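Local coordinates for protein extracellular endo-alpha-(1->5)-L-arabinanase 1 (Bacillus subtilis, PDB 1UV4) that cuts internal alpha-1,5 bonds of linear and branched arabinan in plant cell walls, as a secreted, calcium-binding five-bladed propeller hydrolase of glycoside hydrolase family 43, at residues 3-8 with 279-284; 12-17 with 265-270; 186-191 with 255-260; 213-218 with 242-247. All blocks are in the same frame, centred on the assembly; numbering follows the deposited sequence.

In the fold
Contacts 1 and 2 tie the last blade of the five-bladed propeller to the start of the chain; contacts 3 and 4 involve the blade before it. In contact 1 the N-terminal strand joins the outer side of the last blade, and contact 2, about 10 Å from it between centres, packs another of its strands against the start of the first. Asn282 OD1 and Arg266 NH1, 2.7 Å apart, connect the two. Contact 3 lies about 7 Å from the centre of the chain and holds the calcium ligand Asp257; Thr16 OG1 of contact 2 is 2.8 Å from Asp257 OD2. Contact 4 shares an ethanediol with contact 2 through Asp244 and Arg266. Asp14, the inferred catalytic base, belongs to contact 2.

Contact 1: 3-8 with 279-284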
loop_
_atom_site.group_PDB
_atom_site.type_symbol
_atom_site.label_atom_id
_atom_site.label_comp_id
_atom_site.label_asym_id
_atom_site.label_seq_id
_atom_site.Cartn_x
_atom_site.Cartn_y
_atom_site.Cartn_z
ATOM N N ALA A 3 1.592 9.382 19.232
ATOM C CA ALA A 3 2.900 8.875 19.709
ATOM C C ALA A 3 3.368 7.705 18.874
ATOM O O ALA A 3 2.593 7.108 18.141
ATOM C CB ALA A 3 2.816 8.436 21.169
ATOM N N PHE A 4 4.643 7.381 19.061
ATOM C CA PHE A 4 5.286 6.291 18.378
ATOM C C PHE A 4 5.024 5.034 19.194
ATOM O O PHE A 4 5.415 4.945 20.344
ATOM C CB PHE A 4 6.796 6.595 18.254
ATOM C CG PHE A 4 7.624 5.478 17.698
ATOM C CD1 PHE A 4 7.332 4.913 16.464
ATOM C CD2 PHE A 4 8.732 5.009 18.407
ATOM C CE1 PHE A 4 8.102 3.907 15.958
ATOM C CE2 PHE A 4 9.512 4.009 17.895
ATOM C CZ PHE A 4 9.203 3.456 16.675
ATOM N N TRP A 5 4.364 4.057 18.572
ATOM C CA TRP A 5 4.027 2.811 19.266
ATOM C C TRP A 5 5.247 1.937 19.451
ATOM O O TRP A 5 5.367 1.236 20.433
ATOM C CB TRP A 5 3.019 1.985 18.473
ATOM C CG TRP A 5 1.641 2.556 18.385
ATOM C CD1 TRP A 5 1.248 3.858 18.568
ATOM C CD2 TRP A 5 0.456 1.823 18.070
ATOM N NE1 TRP A 5 -0.107 3.959 18.380
ATOM C CE2 TRP A 5 -0.610 2.726 18.066
ATOM C CE3 TRP A 5 0.197 0.489 17.750
ATOM C CZ2 TRP A 5 -1.912 2.332 17.776
ATOM C CZ3 TRP A 5 -1.062 0.104 17.457
ATOM C CH2 TRP A 5 -2.114 1.006 17.484
ATOM N N GLY A 6 6.132 1.984 18.466
ATOM C CA GLY A 6 7.363 1.222 18.460
ATOM C C GLY A 6 7.594 0.620 17.104
ATOM O O GLY A 6 6.785 0.783 16.189
ATOM N N ALA A 7 8.715 -0.075 16.984
ATOM C CA ALA A 7 9.124 -0.791 15.788
ATOM C C ALA A 7 9.130 -2.283 16.108
ATOM O O ALA A 7 9.521 -2.727 17.220
ATOM C CB ALA A 7 10.512 -0.352 15.381
ATOM N N SER A 8 8.737 -3.060 15.103
ATOM C CA SER A 8 8.693 -4.505 15.239
ATOM C C SER A 8 10.071 -5.125 15.342
ATOM O O SER A 8 11.077 -4.595 14.838
ATOM C CB SER A 8 7.973 -5.145 14.065
ATOM O OG SER A 8 8.677 -4.993 12.854
ATOM N N LEU A 279 8.373 -2.911 10.814
ATOM C CA LEU A 279 7.065 -2.247 10.948
ATOM C C LEU A 279 7.107 -1.202 12.054
ATOM O O LEU A 279 7.324 -1.546 13.209
ATOM C CB LEU A 279 6.018 -3.292 11.258
ATOM C CG LEU A 279 4.602 -2.813 11.539
ATOM C CD1 LEU A 279 4.025 -2.044 10.407
ATOM C CD2 LEU A 279 3.699 -3.994 11.831
ATOM N N LEU A 280 6.884 0.066 11.693
ATOM C CA LEU A 280 6.817 1.184 12.644
ATOM C C LEU A 280 5.393 1.708 12.608
ATOM O O LEU A 280 4.737 1.786 11.569
ATOM C CB LEU A 280 7.767 2.298 12.283
ATOM C CG LEU A 280 9.217 2.122 12.691
ATOM C CD1 LEU A 280 9.906 0.959 12.069
ATOM C CD2 LEU A 280 10.001 3.398 12.374
ATOM N N ILE A 281 4.886 2.049 13.779
ATOM C CA ILE A 281 3.492 2.465 13.913
ATOM C C ILE A 281 3.398 3.727 14.766
ATOM O O ILE A 281 4.004 3.790 15.831
ATOM C CB ILE A 281 2.650 1.329 14.551
ATOM C CG1 ILE A 281 2.847 -0.009 13.809
ATOM C CG2 ILE A 281 1.183 1.746 14.591
ATOM C CD1 ILE A 281 2.026 -1.112 14.375
ATOM N N ASN A 282 2.637 4.711 14.286
ATOM C CA ASN A 282 2.360 5.926 15.047
ATOM C C ASN A 282 0.880 6.217 15.051
ATOM O O ASN A 282 0.179 5.862 14.128
ATOM C CB ASN A 282 3.009 7.161 14.395
ATOM C CG ASN A 282 4.440 7.365 14.796
ATOM O OD1 ASN A 282 5.297 6.584 14.386
ATOM N ND2 ASN A 282 4.705 8.414 15.561
ATOM N N ASP A 283 0.406 6.950 16.056
ATOM C CA ASP A 283 -0.907 7.586 15.965
ATOM C C ASP A 283 -0.841 8.663 14.905
ATOM O O ASP A 283 0.218 9.267 14.667
ATOM C CB ASP A 283 -1.234 8.245 17.255
ATOM C CG ASP A 283 -1.254 7.277 18.404
ATOM O OD1 ASP A 283 -1.999 6.276 18.316
ATOM O OD2 ASP A 283 -0.549 7.414 19.423
ATOM N N LEU A 284 -1.974 8.897 14.260
ATOM C CA LEU A 284 -2.133 9.940 13.245
ATOM C C LEU A 284 -3.187 10.908 13.728
ATOM O O LEU A 284 -4.274 10.494 14.179
ATOM C CB LEU A 284 -2.611 9.314 11.936
ATOM C CG LEU A 284 -2.269 9.891 10.580
ATOM C CD1 LEU A 284 -0.817 10.253 10.450
ATOM C CD2 LEU A 284 -2.708 8.860 9.545
HETATM O O HOH W 1 2.319 9.999 16.443
#
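Trp5 N donates to Ile281 O at 2.8 Å and Ser8 N to Leu279 O at 2.8 Å, while Asp283 N returns a bond to Ala3 O at 3.0 Å. These backbone bonds join strands whose directions differ by 177°. The ladder is therefore antiparallel, and it sets residues from the start of the chain beside the last strand of the C-terminal blade. That is the ring closure of the beta-propeller: 4-8 becomes the outermost strand of a four-stranded blade otherwise built from 250-283.

Side-chain polar bonds secure both ends. The Asp283 carboxylate takes two donors: OD2 receives Ala3 N at 2.9 Å through its anti lone pair, and OD1 receives Trp5 NE1 at 3.0 Å. The indole N-H meets OD1 within its own ring plane but from above the carboxylate, 58° out of that plane. A water accepts from Ala3 N and Asn282 ND2 and donates to Asp283 O. At the other end Leu279 N donates to Ser8 OG at 2.9 Å, an oxygen also bonded to Glu10 O.

Apolar contacts fill the rest. Trp5 CG, anti to its carbonyl carbon (chi1 -69°), turns the indole over Ile281, whose CG2 makes a CH-pi contact with the six-membered ring, 3.5 Å from Trp5 CE3. On the opposite face of the sheet, Leu280 CD1 meets Ala7 CB at 3.6 Å, with Leu280 CG near the edge of the Phe4 ring.

Contact 2: 12-17 with 265-270; sequences LHDPTM and VRHAYD. With EDO (1,2-ethanediol), chain G; EDO (1,2-ethanediol), chain E.
Val265 puts its two methyls against different residues of 12-17: CG1 lies 3.8 Å from Met17 CE, and CG2 is 4.2 Å from Pro15 CG. Met17 meets it through a bend at chi3 (85°), which turns CE back toward the valine. The contact is an inter-blade seam of the beta-propeller, with the innermost strand of the first blade (16-20) and the chain leading into it packed on strand 263-270 of the last blade.

Arg266 offers its backbone to this seam, Pro15 CG touching its carbonyl C at 3.7 Å. Its CB points away from 12-17. NE and NH2 both donate to O1 of an ethanediol, this oxygen lying at the edge of the guanidinium, in its plane, with NE at 3.0 Å from O1, while NH1 is bonded to Asn282.

His267 is the polar centre of the contact. Its ND1 accepts Asp14 N at 3.0 Å in a nearly straight bond (168°), the donor standing 21° out of the imidazole plane, and its NE2 is tied to Thr212. The ring is thus fixed at both nitrogens and anchors the backbone of Asp14, the residue inferred to be the catalytic proton acceptor. Asp14 OD1 lies 3.4 Å from His267 CE1 and covers the centre of the His13 ring, while OD2 bonds Thr29.

Tyr269 reaches the contact by its hydroxyl, with OH 3.0 Å from His13 NE2.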
loop_
_atom_site.group_PDB
_atom_site.type_symbol
_atom_site.label_atom_id
_atom_site.label_comp_id
_atom_site.label_asym_id
_atom_site.label_seq_id
_atom_site.Cartn_x
_atom_site.Cartn_y
_atom_site.Cartn_z
ATOM N N LEU A 12 9.290 -6.590 8.143
ATOM C CA LEU A 12 8.103 -6.460 7.323
ATOM C C LEU A 12 8.293 -5.326 6.339
ATOM O O LEU A 12 8.811 -4.312 6.704
ATOM C CB LEU A 12 6.807 -6.209 8.158
ATOM C CG LEU A 12 5.520 -6.534 7.435
ATOM C CD1 LEU A 12 5.372 -7.978 7.016
ATOM C CD2 LEU A 12 4.356 -6.136 8.377
ATOM N N HIS A 13 7.861 -5.549 5.102
ATOM C CA HIS A 13 7.987 -4.561 4.037
ATOM C C HIS A 13 6.618 -4.390 3.374
ATOM O O HIS A 13 5.890 -5.344 3.150
ATOM C CB HIS A 13 9.007 -5.114 2.985
ATOM C CG HIS A 13 9.482 -4.107 1.986
ATOM N ND1 HIS A 13 9.601 -4.419 0.652
ATOM C CD2 HIS A 13 9.876 -2.820 2.110
ATOM C CE1 HIS A 13 10.037 -3.357 -0.003
ATOM N NE2 HIS A 13 10.204 -2.372 0.854
ATOM N N ASP A 14 6.283 -3.154 3.062
ATOM C CA ASP A 14 4.993 -2.802 2.388
ATOM C C ASP A 14 3.804 -3.231 3.230
ATOM O O ASP A 14 2.953 -3.981 2.759
ATOM C CB ASP A 14 4.890 -3.351 0.971
ATOM C CG ASP A 14 6.148 -3.133 0.147
ATOM O OD1 ASP A 14 6.654 -1.986 0.091
ATOM O OD2 ASP A 14 6.724 -4.057 -0.514
ATOM N N PRO A 15 3.729 -2.796 4.488
ATOM C CA PRO A 15 2.715 -3.339 5.424
ATOM C C PRO A 15 1.276 -2.804 5.258
ATOM O O PRO A 15 1.043 -1.687 4.803
ATOM C CB PRO A 15 3.247 -2.886 6.770
ATOM C CG PRO A 15 3.893 -1.560 6.428
ATOM C CD PRO A 15 4.592 -1.792 5.140
ATOM N N THR A 16 0.358 -3.650 5.707
ATOM C CA THR A 16 -1.022 -3.242 5.987
ATOM C C THR A 16 -1.376 -3.945 7.282
ATOM O O THR A 16 -0.734 -4.925 7.666
ATOM C CB THR A 16 -1.902 -3.663 4.798
ATOM O OG1 THR A 16 -3.243 -3.113 4.890
ATOM C CG2 THR A 16 -2.116 -5.127 4.706
ATOM N N MET A 17 -2.390 -3.475 8.004
ATOM C CA MET A 17 -2.658 -4.017 9.319
ATOM C C MET A 17 -4.139 -3.928 9.586
ATOM O O MET A 17 -4.783 -3.002 9.144
ATOM C CB MET A 17 -1.894 -3.200 10.379
ATOM C CG MET A 17 -2.051 -3.711 11.831
ATOM S SD MET A 17 -0.920 -2.909 13.003
ATOM C CE MET A 17 -1.833 -1.465 13.420
ATOM N N VAL A 265 0.857 2.973 9.762
ATOM C CA VAL A 265 1.875 1.944 9.741
ATOM C C VAL A 265 2.780 2.215 8.554
ATOM O O VAL A 265 2.351 2.750 7.530
ATOM C CB VAL A 265 1.272 0.482 9.686
ATOM C CG1 VAL A 265 0.316 0.270 10.880
ATOM C CG2 VAL A 265 0.556 0.195 8.379
ATOM N N ARG A 266 4.019 1.808 8.680
ATOM C CA ARG A 266 4.961 1.938 7.545
ATOM C C ARG A 266 6.129 1.020 7.812
ATOM O O ARG A 266 6.244 0.474 8.922
ATOM C CB ARG A 266 5.471 3.381 7.414
ATOM C CG ARG A 266 6.462 3.825 8.419
ATOM C CD ARG A 266 5.902 4.742 9.341
ATOM N NE ARG A 266 6.818 5.338 10.329
ATOM C CZ ARG A 266 6.446 5.596 11.564
ATOM N NH1 ARG A 266 5.219 5.306 11.955
ATOM N NH2 ARG A 266 7.278 6.191 12.390
ATOM N N HIS A 267 6.974 0.811 6.813
ATOM C CA HIS A 267 8.263 0.167 7.054
ATOM C C HIS A 267 9.341 1.228 7.128
ATOM O O HIS A 267 9.170 2.333 6.625
ATOM C CB HIS A 267 8.588 -0.904 6.005
ATOM C CG HIS A 267 8.746 -0.388 4.597
ATOM N ND1 HIS A 267 7.896 -0.731 3.562
ATOM C CD2 HIS A 267 9.674 0.448 4.057
ATOM C CE1 HIS A 267 8.270 -0.095 2.459
ATOM N NE2 HIS A 267 9.334 0.636 2.742
ATOM N N ALA A 268 10.469 0.906 7.761
ATOM C CA ALA A 268 11.673 1.741 7.677
ATOM C C ALA A 268 12.846 0.822 7.976
ATOM O O ALA A 268 12.671 -0.225 8.640
ATOM C CB ALA A 268 11.618 2.896 8.632
ATOM N N TYR A 269 14.019 1.167 7.463
ATOM C CA TYR A 269 15.179 0.289 7.479
ATOM C C TYR A 269 16.088 0.605 8.660
ATOM O O TYR A 269 16.556 1.720 8.843
ATOM C CB TYR A 269 15.904 0.426 6.168
ATOM C CG TYR A 269 15.089 0.038 4.968
ATOM C CD1 TYR A 269 14.235 0.961 4.333
ATOM C CD2 TYR A 269 15.077 -1.243 4.497
ATOM C CE1 TYR A 269 13.497 0.607 3.207
ATOM C CE2 TYR A 269 14.342 -1.602 3.394
ATOM C CZ TYR A 269 13.544 -0.670 2.763
ATOM O OH TYR A 269 12.830 -1.055 1.613
ATOM N N ASP A 270 16.360 -0.422 9.466
ATOM C CA ASP A 270 17.029 -0.265 10.773
ATOM C C ASP A 270 18.573 -0.183 10.642
ATOM O O ASP A 270 19.260 -1.182 10.383
ATOM C CB ASP A 270 16.648 -1.447 11.668
ATOM C CG ASP A 270 16.951 -1.220 13.144
ATOM O OD1 ASP A 270 17.655 -0.293 13.490
ATOM O OD2 ASP A 270 16.513 -1.998 14.013
HETATM C C1 EDO G . -7.551 -2.348 7.693
HETATM O O1 EDO G . -6.192 -2.075 7.478
HETATM C C2 EDO G . -8.183 -1.269 8.550
HETATM O O2 EDO G . -9.324 -1.789 9.189
HETATM C C1 EDO E . 10.977 6.636 10.552
HETATM O O1 EDO E . 9.558 6.573 10.474
HETATM C C2 EDO E . 11.411 7.576 11.648
HETATM O O2 EDO E . 11.389 8.914 11.181
#

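Contact 3: 186-191 with 255-260. With CA (calcium ion), chain D; EDO (1,2-ethanediol), chain G.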
loop_
_atom_site.group_PDB
_atom_site.type_symbol
_atom_site.label_atom_id
_atom_site.label_comp_id
_atom_site.label_asym_id
_atom_site.label_seq_id
_atom_site.Cartn_x
_atom_site.Cartn_y
_atom_site.Cartn_z
ATOM N N ALA A 186 2.984 3.252 -3.867
ATOM C CA ALA A 186 2.422 2.848 -2.557
ATOM C C ALA A 186 1.445 3.878 -2.029
ATOM O O ALA A 186 1.561 4.353 -0.931
ATOM C CB ALA A 186 3.531 2.568 -1.553
ATOM N N PRO A 187 0.389 4.130 -2.761
ATOM C CA PRO A 187 -0.600 5.066 -2.231
ATOM C C PRO A 187 -1.377 4.539 -1.020
ATOM O O PRO A 187 -1.616 3.365 -0.852
ATOM C CB PRO A 187 -1.542 5.253 -3.410
ATOM C CG PRO A 187 -1.505 3.937 -4.102
ATOM C CD PRO A 187 -0.026 3.554 -4.051
ATOM N N THR A 188 -1.790 5.517 -0.195
ATOM C CA THR A 188 -2.817 5.313 0.816
ATOM C C THR A 188 -3.726 6.534 0.801
ATOM O O THR A 188 -3.278 7.624 0.589
ATOM C CB THR A 188 -2.192 5.026 2.233
ATOM O OG1 THR A 188 -3.250 4.667 3.150
ATOM C CG2 THR A 188 -1.525 6.212 2.833
ATOM N N LEU A 189 -5.027 6.312 0.930
ATOM C CA LEU A 189 -6.019 7.343 0.690
ATOM C C LEU A 189 -7.141 7.197 1.673
ATOM O O LEU A 189 -7.662 6.099 1.826
ATOM C CB LEU A 189 -6.517 7.182 -0.765
ATOM C CG LEU A 189 -7.104 8.301 -1.652
ATOM C CD1 LEU A 189 -6.832 9.667 -1.158
ATOM C CD2 LEU A 189 -6.781 8.182 -3.155
ATOM N N THR A 190 -7.540 8.309 2.308
ATOM C CA THR A 190 -8.608 8.313 3.294
ATOM C C THR A 190 -9.380 9.610 3.190
ATOM O O THR A 190 -8.842 10.618 2.724
ATOM C CB THR A 190 -8.011 8.130 4.713
ATOM O OG1 THR A 190 -9.066 7.974 5.697
ATOM C CG2 THR A 190 -7.222 9.356 5.176
ATOM N N TYR A 191 -10.639 9.576 3.624
ATOM C CA TYR A 191 -11.479 10.765 3.679
ATOM C C TYR A 191 -11.690 11.157 5.152
ATOM O O TYR A 191 -12.213 10.358 5.945
ATOM C CB TYR A 191 -12.792 10.458 2.970
ATOM C CG TYR A 191 -13.770 11.597 2.953
ATOM C CD1 TYR A 191 -13.570 12.691 2.121
ATOM C CD2 TYR A 191 -14.864 11.581 3.795
ATOM C CE1 TYR A 191 -14.480 13.760 2.115
ATOM C CE2 TYR A 191 -15.745 12.626 3.840
ATOM C CZ TYR A 191 -15.568 13.697 2.977
ATOM O OH TYR A 191 -16.499 14.717 3.047
ATOM N N GLY A 255 5.980 2.686 2.230
ATOM C CA GLY A 255 5.023 1.609 2.285
ATOM C C GLY A 255 3.931 1.869 3.283
ATOM O O GLY A 255 3.350 0.942 3.855
ATOM N N GLN A 256 3.607 3.142 3.492
ATOM C CA GLN A 256 2.705 3.538 4.570
ATOM C C GLN A 256 1.263 3.193 4.278
ATOM O O GLN A 256 0.809 3.153 3.121
ATOM C CB GLN A 256 2.861 5.028 4.816
ATOM C CG GLN A 256 2.220 5.928 3.729
ATOM C CD GLN A 256 2.950 5.865 2.379
ATOM O OE1 GLN A 256 4.178 5.869 2.350
ATOM N NE2 GLN A 256 2.171 5.749 1.284
ATOM N N ASP A 257 0.517 2.882 5.346
ATOM C CA ASP A 257 -0.898 2.592 5.210
ATOM C C ASP A 257 -1.633 3.140 6.388
ATOM O O ASP A 257 -1.121 3.114 7.522
ATOM C CB ASP A 257 -1.093 1.076 5.077
ATOM C CG ASP A 257 -2.403 0.729 4.487
ATOM O OD1 ASP A 257 -2.986 1.496 3.681
ATOM O OD2 ASP A 257 -2.918 -0.325 4.748
ATOM N N ILE A 258 -2.755 3.782 6.094
ATOM C CA ILE A 258 -3.640 4.368 7.130
ATOM C C ILE A 258 -4.587 3.295 7.570
ATOM O O ILE A 258 -5.317 2.700 6.728
ATOM C CB ILE A 258 -4.394 5.565 6.606
ATOM C CG1 ILE A 258 -3.423 6.701 6.259
ATOM C CG2 ILE A 258 -5.327 6.046 7.690
ATOM C CD1 ILE A 258 -4.049 7.781 5.289
ATOM N N VAL A 259 -4.584 3.018 8.872
ATOM C CA VAL A 259 -5.326 1.978 9.506
ATOM C C VAL A 259 -6.372 2.633 10.478
ATOM O O VAL A 259 -6.046 3.496 11.300
ATOM C CB VAL A 259 -4.329 0.978 10.153
ATOM C CG1 VAL A 259 -5.073 0.012 11.023
ATOM C CG2 VAL A 259 -3.522 0.283 9.066
ATOM N N ASN A 260 -7.648 2.261 10.360
ATOM C CA ASN A 260 -8.713 2.827 11.219
ATOM C C ASN A 260 -8.801 4.373 11.220
ATOM O O ASN A 260 -9.317 4.984 12.156
ATOM C CB ASN A 260 -8.556 2.348 12.679
ATOM C CG ASN A 260 -8.656 0.829 12.833
ATOM O OD1 ASN A 260 -8.736 0.080 11.849
ATOM N ND2 ASN A 260 -8.659 0.371 14.090
HETATM CA CA CA D . -4.941 0.349 3.205
HETATM C C1 EDO G . -7.551 -2.348 7.693
HETATM O O1 EDO G . -6.192 -2.075 7.478
HETATM C C2 EDO G . -8.183 -1.269 8.550
HETATM O O2 EDO G . -9.324 -1.789 9.189
HETATM O O HOH W 2 1.251 1.889 0.860
HETATM O O HOH W 3 -1.567 1.288 1.101
HETATM O O HOH W 4 -5.845 2.406 3.874
HETATM O O HOH W 5 -5.997 0.461 5.726
HETATM O O HOH W 6 -7.185 -0.184 2.399
HETATM O O HOH W 7 -5.524 -1.372 4.653
#
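Thr188 OG1 has two hydrogen-bond partners: Ile258 N, which donates to it at 3.1 Å (162°), and Glu135 OE2. With OG1 anti to the backbone N (chi1 -173°), the hydroxyl reaches across to the other strand and stands 3.2 Å from Asp257 OD1. Asp257 binds the calcium ion with both carboxylate oxygens, OD1 at 2.3 Å and OD2 at 2.6 Å; OD2 is also hydrogen-bonded to Thr16 OG1. Glu135 and Asp77 belong to the same metal site, and four waters fill further positions, at least one of them donating to Ile258 O. Thr188 is thus a second-shell residue, linking the ligand Glu135 to the backbone beside the ligand Asp257.

Apolar packing continues outward from the metal. Ile258 CD1 lies against Thr190 CG2 at 3.5 Å and Thr188 CG2 at 3.9 Å, the isoleucine crossing each threonine at about a right angle.

The two segments are the innermost strands of neighbouring propeller blades. They run parallel at 19°, their axes 6.5 Å apart, joined by side chains and water. Strand 184-192 pairs within its own blade with 195-203, as Thr188 does with Met199, and strand 250-259 with 263-270, as Asp257 does with Val265.

Contact 4: 213-218 with 242-247; sequences YKIAYG and ILDSGN. With EDO (1,2-ethanediol), chain E.
A classic beta bulge marks the outer edge of this propeller blade, with Leu243 and Asp244 both facing Ile215. Ile215 makes both bonds of the bulge: its N donates to Asp244 O at 2.9 Å (168°), and its O accepts Leu243 N at 2.9 Å along a more bent path of 143°.

From the bulge residue Asp244 the chain enters an Asx turn, in which Asp244 OD1 accepts Gly246 N at 2.9 Å. The same carboxylate binds an ethanediol, whose O1 donates to OD2 at 2.6 Å and O2 to OD1; OD2 also bonds Tyr293. A water links Tyr213 O with Ser245 O.

On the face of Ala216, Ile242 CD1 is folded back rather than extended (chi2 -52°), which brings it to 3.8 Å from Ala216 CB and 3.9 Å from Lys214 CD. At the corner of the chain, Leu243 lies alongside Ile215, Leu243 CD2 to Ile215 CG2 at 4.1 Å, while Leu243 CB approaches Tyr217 CE2 at 3.9 Å.

Strand 241-244 is the outermost of its four-stranded blade. Strand 212-220 lies between it and 195-203, where Tyr213 and Lys214 form a second classic bulge opposite Phe202, and Ile215 reaches over to Gln256 of the next blade.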
loop_
_atom_site.group_PDB
_atom_site.type_symbol
_atom_site.label_atom_id
_atom_site.label_comp_id
_atom_site.label_asym_id
_atom_site.label_seq_id
_atom_site.Cartn_x
_atom_site.Cartn_y
_atom_site.Cartn_z
ATOM N N TYR A 213 12.036 6.286 0.392
ATOM C CA TYR A 213 12.894 7.351 0.895
ATOM C C TYR A 213 12.131 8.332 1.803
ATOM O O TYR A 213 12.643 8.707 2.850
ATOM C CB TYR A 213 13.473 8.128 -0.310
ATOM C CG TYR A 213 14.562 9.106 -0.026
ATOM C CD1 TYR A 213 15.669 8.747 0.760
ATOM C CD2 TYR A 213 14.574 10.354 -0.641
ATOM C CE1 TYR A 213 16.698 9.640 0.992
ATOM C CE2 TYR A 213 15.610 11.243 -0.431
ATOM C CZ TYR A 213 16.669 10.882 0.381
ATOM O OH TYR A 213 17.725 11.750 0.620
ATOM N N LYS A 214 10.949 8.787 1.392
ATOM C CA LYS A 214 10.156 9.697 2.208
ATOM C C LYS A 214 8.673 9.414 2.026
ATOM O O LYS A 214 8.274 8.811 1.051
ATOM C CB LYS A 214 10.383 11.145 1.783
ATOM C CG LYS A 214 11.778 11.619 1.753
ATOM C CD LYS A 214 11.793 13.095 1.329
ATOM C CE LYS A 214 13.142 13.445 0.747
ATOM N NZ LYS A 214 13.408 14.910 0.630
ATOM N N ILE A 215 7.857 9.813 3.001
ATOM C CA ILE A 215 6.403 9.767 2.931
ATOM C C ILE A 215 5.902 11.181 2.671
ATOM O O ILE A 215 6.248 12.065 3.421
ATOM C CB ILE A 215 5.790 9.212 4.204
ATOM C CG1 ILE A 215 6.234 7.774 4.410
ATOM C CG2 ILE A 215 4.303 9.296 4.207
ATOM C CD1 ILE A 215 5.919 7.211 5.732
ATOM N N ALA A 216 5.087 11.359 1.634
ATOM C CA ALA A 216 4.605 12.675 1.165
ATOM C C ALA A 216 3.082 12.685 1.083
ATOM O O ALA A 216 2.514 11.668 0.786
ATOM C CB ALA A 216 5.200 13.021 -0.174
ATOM N N TYR A 217 2.461 13.862 1.283
ATOM C CA TYR A 217 0.992 13.933 1.289
ATOM C C TYR A 217 0.397 15.168 0.650
ATOM O O TYR A 217 1.049 16.196 0.463
ATOM C CB TYR A 217 0.447 13.734 2.694
ATOM C CG TYR A 217 0.841 14.790 3.674
ATOM C CD1 TYR A 217 0.177 16.015 3.739
ATOM C CD2 TYR A 217 1.901 14.587 4.563
ATOM C CE1 TYR A 217 0.537 16.985 4.652
ATOM C CE2 TYR A 217 2.275 15.534 5.448
ATOM C CZ TYR A 217 1.602 16.736 5.532
ATOM O OH TYR A 217 1.988 17.691 6.453
ATOM N N GLY A 218 -0.874 15.048 0.299
ATOM C CA GLY A 218 -1.636 16.168 -0.235
ATOM C C GLY A 218 -3.110 15.919 0.023
ATOM O O GLY A 218 -3.509 14.835 0.488
ATOM N N ILE A 242 6.207 16.585 3.095
ATOM C CA ILE A 242 6.912 15.462 3.676
ATOM C C ILE A 242 6.487 15.314 5.122
ATOM O O ILE A 242 6.732 16.188 5.983
ATOM C CB ILE A 242 8.442 15.609 3.529
ATOM C CG1 ILE A 242 8.863 15.830 2.033
ATOM C CG2 ILE A 242 9.130 14.430 4.187
ATOM C CD1 ILE A 242 8.340 14.858 1.047
ATOM N N LEU A 243 5.867 14.175 5.372
ATOM C CA LEU A 243 5.546 13.713 6.716
ATOM C C LEU A 243 6.742 13.139 7.436
ATOM O O LEU A 243 6.915 13.354 8.635
ATOM C CB LEU A 243 4.490 12.625 6.659
ATOM C CG LEU A 243 3.960 12.124 8.021
ATOM C CD1 LEU A 243 3.219 13.235 8.762
ATOM C CD2 LEU A 243 3.124 10.917 7.808
ATOM N N ASP A 244 7.589 12.420 6.699
ATOM C CA ASP A 244 8.620 11.610 7.351
ATOM C C ASP A 244 9.700 11.339 6.344
ATOM O O ASP A 244 9.431 10.810 5.268
ATOM C CB ASP A 244 7.947 10.311 7.770
ATOM C CG ASP A 244 8.779 9.415 8.688
ATOM O OD1 ASP A 244 10.005 9.578 8.840
ATOM O OD2 ASP A 244 8.218 8.487 9.332
ATOM N N SER A 245 10.918 11.708 6.697
ATOM C CA SER A 245 12.094 11.420 5.893
ATOM C C SER A 245 13.107 10.570 6.666
ATOM O O SER A 245 14.251 10.466 6.266
ATOM C CB SER A 245 12.720 12.722 5.368
ATOM O OG SER A 245 13.064 13.560 6.421
ATOM N N GLY A 246 12.679 9.964 7.781
ATOM C CA GLY A 246 13.548 9.112 8.551
ATOM C C GLY A 246 14.287 9.888 9.611
ATOM O O GLY A 246 14.097 11.073 9.823
ATOM N N ASN A 247 15.182 9.191 10.290
ATOM C CA ASN A 247 15.985 9.814 11.320
ATOM C C ASN A 247 17.318 9.064 11.448
ATOM O O ASN A 247 17.682 8.368 10.510
ATOM C CB ASN A 247 15.182 9.976 12.624
ATOM C CG ASN A 247 14.720 8.682 13.232
ATOM O OD1 ASN A 247 15.394 7.582 12.949
ATOM N ND2 ASN A 247 13.743 8.669 14.057
HETATM C C1 EDO E . 10.977 6.636 10.552
HETATM O O1 EDO E . 9.558 6.573 10.474
HETATM C C2 EDO E . 11.411 7.576 11.648
HETATM O O2 EDO E . 11.389 8.914 11.181
HETATM O O HOH W 8 14.845 9.972 3.826
HETATM O O HOH W 9 4.322 17.058 7.727
#